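Local structure of shikimate dehydrogenase (NADP(+)) (Thermus thermophilus, 2D5C) at residues A119-A124 with A130-L135; R151-A156 with L161-L166. The protein catalyses the reversible NADPH-linked reduction of 3-dehydroshikimate to shikimate, the fourth of seven steps on the route to chorismate and the aromatic amino acids. All coordinates share one frame; numbering follows the deposited sequence.

Contact 1. Residues A119-A124 with A130-L135; sequences ALVLGA and AVAFAL
Val-121 sends CG2 toward the helix by placing CG1 anti to its backbone N (chi1 -177°), while Leu-135, with CG beside its own N and opposite the carbonyl carbon (chi1 -66°), lowers CD1 onto the strand. This is the first strand and helix of the Rossmann-type NADP(+) domain: the axis of strand 119-122 and that of helix segment 130-135 approach to 9.0 Å, nearly antiparallel at 165°. No hydrogen bond joins them; the contact is wholly apolar and buried. Val-121 is its centre. Its CG2 meets Val-131 CG1 at 3.9 Å, and the same methyl lies 4.2 Å from Ala-132 CA, so the helix main chain itself is part of the contact surface. Around this layer, Phe-104 of helix 100-110 touches Val-131 and Leu-135, and Val-142 of the neighbouring strand touches Val-121 and Leu-135. At the end of the strand the chain turns through Gly-123 and Ala-124, both of the NADP(+) site. At the other end, Leu-135 CD1 bridges two strand residues, lying 3.9 Å from Val-121 CG2 and 3.7 Å from Ala-119 CB.

Contact 2. Residues R151-A156 with L161-L166; sequences RALALA and LRAVPL
The backbones come closest where helix 149-159 gives way to strand 162-163, with the CA atoms of Ala-156 and Leu-161 4.2 Å apart and those of Leu-153 and Ala-163 5.5 Å apart. This is the second half of a beta-alpha-beta unit in the Rossmann-type NADP(+) domain, in which the helix leads from strand 142-145 to strand 162-163, the outermost strand of the parallel sheet within this chain. One hydrogen bond ties the two segments: Leu-161 N donates to Ala-156 O over 2.7 Å. The donor N lies in the carbonyl plane, on a lone pair of the oxygen, with a C=O...N angle of 131°, and the bond bends modestly at the hydrogen (153°).

The rest is van der Waals contact, made largely by alanines. Ala-156 CB sits against the backbone of 161-163, 3.6 Å from Ala-163 N and 3.7 Å from Leu-161 C, so the helix rests on main chain as well as on side chains. Leu-161 meets it through CB, close to the CA of Ala-156; with CG anti to the carbonyl carbon (chi1 -44°), the branch turns onto helix 126-137, where Ala-132 and Arg-136 touch the side chain. Val-144 of the adjoining strand touches Ala-152, Leu-155 and Ala-156 and so continues the sheet surface beneath the helix. Arg-162 starts away from the helix and makes a cation-pi contact with Trp-143. At the helix's other end Arg-151 belongs to the NADP(+) site. Ala-163 CB points to the helix and packs against Ala-156 CB; Ala-152 O stands 4.0 Å from it, and the exposed Leu-153, whose CB starts away from the strand, brings its CD2 back to 4.0 Å from that same methyl.

From the N terminus, the chain first closes contact 1, when helix 126-137 folds back over strand 119-122; it then runs through strand 142-145 and closes contact 2, as strand 162-163 returns beside helix 149-159. The two loops follow in series, neither nested nor crossed, and they share one parallel sheet, in which strand 142-145 lies between 119-122 and 162-163. Their centres are 10 Å apart and they touch directly. Leu-120 CD1 meets Val-164 CG2 at 3.8 Å, Leu-122 packs on Leu-166, and Ala-124 packs on Leu-155. Segments 119-124 and 151-156 thus bring two parts of the cofactor site together, with Ala-124 O 3.6 Å from Arg-151 CG.

Contact 1. Residues A119-A124 with A130-L135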
loop_
_atom_site.group_PDB
_atom_site.type_symbol
_atom_site.label_atom_id
_atom_site.label_comp_id
_atom_site.label_asym_id
_atom_site.label_seq_id
_atom_site.Cartn_x
_atom_site.Cartn_y
_atom_site.Cartn_z
ATOM N N ALA A 119 -7.406 -28.872 -16.558
ATOM C CA ALA A 119 -7.311 -28.725 -15.109
ATOM C C ALA A 119 -8.732 -28.525 -14.596
ATOM O O ALA A 119 -9.413 -27.594 -15.015
ATOM C CB ALA A 119 -6.460 -27.508 -14.772
ATOM N N LEU A 120 -9.183 -29.401 -13.696
ATOM C CA LEU A 120 -10.536 -29.289 -13.141
ATOM C C LEU A 120 -10.495 -28.752 -11.717
ATOM O O LEU A 120 -9.853 -29.325 -10.837
ATOM C CB LEU A 120 -11.241 -30.652 -13.149
ATOM C CG LEU A 120 -12.587 -30.740 -12.404
ATOM C CD1 LEU A 120 -13.610 -29.759 -12.982
ATOM C CD2 LEU A 120 -13.103 -32.164 -12.485
ATOM N N VAL A 121 -11.180 -27.639 -11.503
ATOM C CA VAL A 121 -11.250 -27.014 -10.194
ATOM C C VAL A 121 -12.606 -27.382 -9.586
ATOM O O VAL A 121 -13.652 -27.121 -10.181
ATOM C CB VAL A 121 -11.135 -25.482 -10.308
ATOM C CG1 VAL A 121 -11.140 -24.845 -8.899
ATOM C CG2 VAL A 121 -9.846 -25.115 -11.073
ATOM N N LEU A 122 -12.575 -28.049 -8.440
ATOM C CA LEU A 122 -13.804 -28.421 -7.764
ATOM C C LEU A 122 -14.112 -27.316 -6.764
ATOM O O LEU A 122 -13.307 -27.042 -5.876
ATOM C CB LEU A 122 -13.633 -29.747 -7.028
ATOM C CG LEU A 122 -13.155 -30.932 -7.871
ATOM C CD1 LEU A 122 -13.091 -32.144 -6.931
ATOM C CD2 LEU A 122 -14.083 -31.203 -9.060
ATOM N N GLY A 123 -15.274 -26.683 -6.920
ATOM C CA GLY A 123 -15.653 -25.612 -6.019
ATOM C C GLY A 123 -15.504 -24.282 -6.728
ATOM O O GLY A 123 -14.424 -23.971 -7.223
ATOM N N ALA A 124 -16.584 -23.508 -6.801
ATOM C CA ALA A 124 -16.510 -22.218 -7.477
ATOM C C ALA A 124 -16.733 -21.034 -6.542
ATOM O O ALA A 124 -17.315 -20.019 -6.937
ATOM C CB ALA A 124 -17.491 -22.170 -8.658
ATOM N N ALA A 130 -10.222 -18.144 -7.478
ATOM C CA ALA A 130 -8.846 -17.671 -7.517
ATOM C C ALA A 130 -7.979 -18.693 -8.254
ATOM O O ALA A 130 -7.134 -18.333 -9.075
ATOM C CB ALA A 130 -8.320 -17.439 -6.089
ATOM N N VAL A 131 -8.190 -19.971 -7.964
ATOM C CA VAL A 131 -7.425 -21.031 -8.623
ATOM C C VAL A 131 -7.731 -21.063 -10.122
ATOM O O VAL A 131 -6.820 -21.166 -10.950
ATOM C CB VAL A 131 -7.736 -22.412 -7.983
ATOM C CG1 VAL A 131 -7.119 -23.537 -8.811
ATOM C CG2 VAL A 131 -7.165 -22.442 -6.569
ATOM N N ALA A 132 -9.011 -20.976 -10.475
ATOM C CA ALA A 132 -9.401 -20.972 -11.877
ATOM C C ALA A 132 -8.763 -19.773 -12.591
ATOM O O ALA A 132 -8.283 -19.894 -13.720
ATOM C CB ALA A 132 -10.943 -20.916 -12.001
ATOM N N PHE A 133 -8.762 -18.616 -11.931
ATOM C CA PHE A 133 -8.167 -17.409 -12.500
ATOM C C PHE A 133 -6.672 -17.602 -12.750
ATOM O O PHE A 133 -6.148 -17.241 -13.807
ATOM C CB PHE A 133 -8.380 -16.225 -11.551
ATOM C CG PHE A 133 -7.829 -14.917 -12.070
ATOM C CD1 PHE A 133 -6.485 -14.594 -11.903
ATOM C CD2 PHE A 133 -8.656 -14.018 -12.733
ATOM C CE1 PHE A 133 -5.979 -13.392 -12.392
ATOM C CE2 PHE A 133 -8.153 -12.813 -13.223
ATOM C CZ PHE A 133 -6.811 -12.509 -13.047
ATOM N N ALA A 134 -5.988 -18.186 -11.777
ATOM C CA ALA A 134 -4.561 -18.429 -11.896
ATOM C C ALA A 134 -4.240 -19.420 -13.013
ATOM O O ALA A 134 -3.312 -19.194 -13.805
ATOM C CB ALA A 134 -4.017 -18.939 -10.569
ATOM N N LEU A 135 -4.990 -20.522 -13.088
ATOM C CA LEU A 135 -4.736 -21.518 -14.124
ATOM C C LEU A 135 -5.043 -20.948 -15.498
ATOM O O LEU A 135 -4.414 -21.328 -16.482
ATOM C CB LEU A 135 -5.578 -22.770 -13.894
ATOM C CG LEU A 135 -5.227 -23.550 -12.632
ATOM C CD1 LEU A 135 -6.211 -24.687 -12.461
ATOM C CD2 LEU A 135 -3.805 -24.084 -12.743
#

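Contact 2. Residues R151-A156 with L161-L166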
loop_
_atom_site.group_PDB
_atom_site.type_symbol
_atom_site.label_atom_id
_atom_site.label_comp_id
_atom_site.label_asym_id
_atom_site.label_seq_id
_atom_site.Cartn_x
_atom_site.Cartn_y
_atom_site.Cartn_z
ATOM N N ARG A 151 -23.163 -21.541 -10.155
ATOM C CA ARG A 151 -21.952 -20.885 -9.681
ATOM C C ARG A 151 -20.761 -21.235 -10.580
ATOM O O ARG A 151 -19.907 -20.390 -10.873
ATOM C CB ARG A 151 -21.678 -21.305 -8.236
ATOM C CG ARG A 151 -20.904 -20.276 -7.448
ATOM C CD ARG A 151 -21.286 -20.284 -5.977
ATOM N NE ARG A 151 -20.911 -19.020 -5.350
ATOM C CZ ARG A 151 -20.175 -18.915 -4.250
ATOM N NH1 ARG A 151 -19.729 -20.005 -3.638
ATOM N NH2 ARG A 151 -19.873 -17.716 -3.768
ATOM N N ALA A 152 -20.714 -22.488 -11.018
ATOM C CA ALA A 152 -19.652 -22.944 -11.906
ATOM C C ALA A 152 -19.894 -22.368 -13.296
ATOM O O ALA A 152 -18.957 -22.008 -14.005
ATOM C CB ALA A 152 -19.633 -24.473 -11.959
ATOM N N LEU A 153 -21.160 -22.285 -13.698
ATOM C CA LEU A 153 -21.477 -21.735 -15.013
ATOM C C LEU A 153 -21.088 -20.268 -15.082
ATOM O O LEU A 153 -20.465 -19.826 -16.049
ATOM C CB LEU A 153 -22.974 -21.886 -15.323
ATOM C CG LEU A 153 -23.406 -23.108 -16.135
ATOM C CD1 LEU A 153 -24.930 -23.157 -16.206
ATOM C CD2 LEU A 153 -22.805 -23.035 -17.535
ATOM N N ALA A 154 -21.464 -19.517 -14.055
ATOM C CA ALA A 154 -21.143 -18.097 -14.004
ATOM C C ALA A 154 -19.635 -17.909 -14.158
ATOM O O ALA A 154 -19.179 -17.058 -14.919
ATOM C CB ALA A 154 -21.613 -17.503 -12.678
ATOM N N LEU A 155 -18.870 -18.718 -13.436
ATOM C CA LEU A 155 -17.412 -18.638 -13.488
ATOM C C LEU A 155 -16.897 -18.966 -14.886
ATOM O O LEU A 155 -16.111 -18.209 -15.462
ATOM C CB LEU A 155 -16.799 -19.589 -12.452
ATOM C CG LEU A 155 -15.278 -19.780 -12.441
ATOM C CD1 LEU A 155 -14.572 -18.438 -12.336
ATOM C CD2 LEU A 155 -14.897 -20.686 -11.267
ATOM N N ALA A 156 -17.350 -20.085 -15.446
ATOM C CA ALA A 156 -16.905 -20.472 -16.776
ATOM C C ALA A 156 -17.259 -19.403 -17.815
ATOM O O ALA A 156 -16.452 -19.085 -18.690
ATOM C CB ALA A 156 -17.513 -21.820 -17.164
ATOM N N LEU A 161 -14.210 -20.265 -19.546
ATOM C CA LEU A 161 -13.768 -21.635 -19.284
ATOM C C LEU A 161 -14.892 -22.613 -19.642
ATOM O O LEU A 161 -15.790 -22.275 -20.410
ATOM C CB LEU A 161 -13.408 -21.792 -17.803
ATOM C CG LEU A 161 -12.591 -20.622 -17.243
ATOM C CD1 LEU A 161 -12.352 -20.800 -15.747
ATOM C CD2 LEU A 161 -11.283 -20.535 -18.005
ATOM N N ARG A 162 -14.847 -23.819 -19.074
ATOM C CA ARG A 162 -15.871 -24.827 -19.348
ATOM C C ARG A 162 -16.439 -25.417 -18.058
ATOM O O ARG A 162 -15.692 -25.912 -17.213
ATOM C CB ARG A 162 -15.272 -25.956 -20.193
ATOM C CG ARG A 162 -16.251 -27.082 -20.504
ATOM C CD ARG A 162 -15.587 -28.225 -21.257
ATOM N NE ARG A 162 -16.557 -29.263 -21.589
ATOM C CZ ARG A 162 -16.254 -30.432 -22.146
ATOM N NH1 ARG A 162 -14.996 -30.730 -22.445
ATOM N NH2 ARG A 162 -17.218 -31.307 -22.397
ATOM N N ALA A 163 -17.759 -25.346 -17.894
ATOM C CA ALA A 163 -18.395 -25.917 -16.719
ATOM C C ALA A 163 -18.698 -27.365 -17.080
ATOM O O ALA A 163 -19.256 -27.633 -18.144
ATOM C CB ALA A 163 -19.682 -25.167 -16.393
ATOM N N VAL A 164 -18.336 -28.296 -16.206
ATOM C CA VAL A 164 -18.557 -29.707 -16.509
ATOM C C VAL A 164 -19.230 -30.483 -15.396
ATOM O O VAL A 164 -19.262 -30.044 -14.244
ATOM C CB VAL A 164 -17.212 -30.427 -16.822
ATOM C CG1 VAL A 164 -16.499 -29.727 -17.956
ATOM C CG2 VAL A 164 -16.322 -30.457 -15.586
ATOM N N PRO A 165 -19.844 -31.627 -15.748
ATOM C CA PRO A 165 -20.494 -32.445 -14.730
ATOM C C PRO A 165 -19.317 -33.124 -14.038
ATOM O O PRO A 165 -18.250 -33.271 -14.641
ATOM C CB PRO A 165 -21.363 -33.392 -15.547
ATOM C CG PRO A 165 -20.627 -33.514 -16.840
ATOM C CD PRO A 165 -20.179 -32.098 -17.101
ATOM N N LEU A 166 -19.504 -33.542 -12.792
ATOM C CA LEU A 166 -18.431 -34.139 -12.010
ATOM C C LEU A 166 -17.676 -35.338 -12.591
ATOM O O LEU A 166 -16.481 -35.498 -12.322
ATOM C CB LEU A 166 -18.950 -34.500 -10.620
ATOM C CG LEU A 166 -17.893 -34.864 -9.579
ATOM C CD1 LEU A 166 -16.983 -33.671 -9.316
ATOM C CD2 LEU A 166 -18.584 -35.283 -8.287
#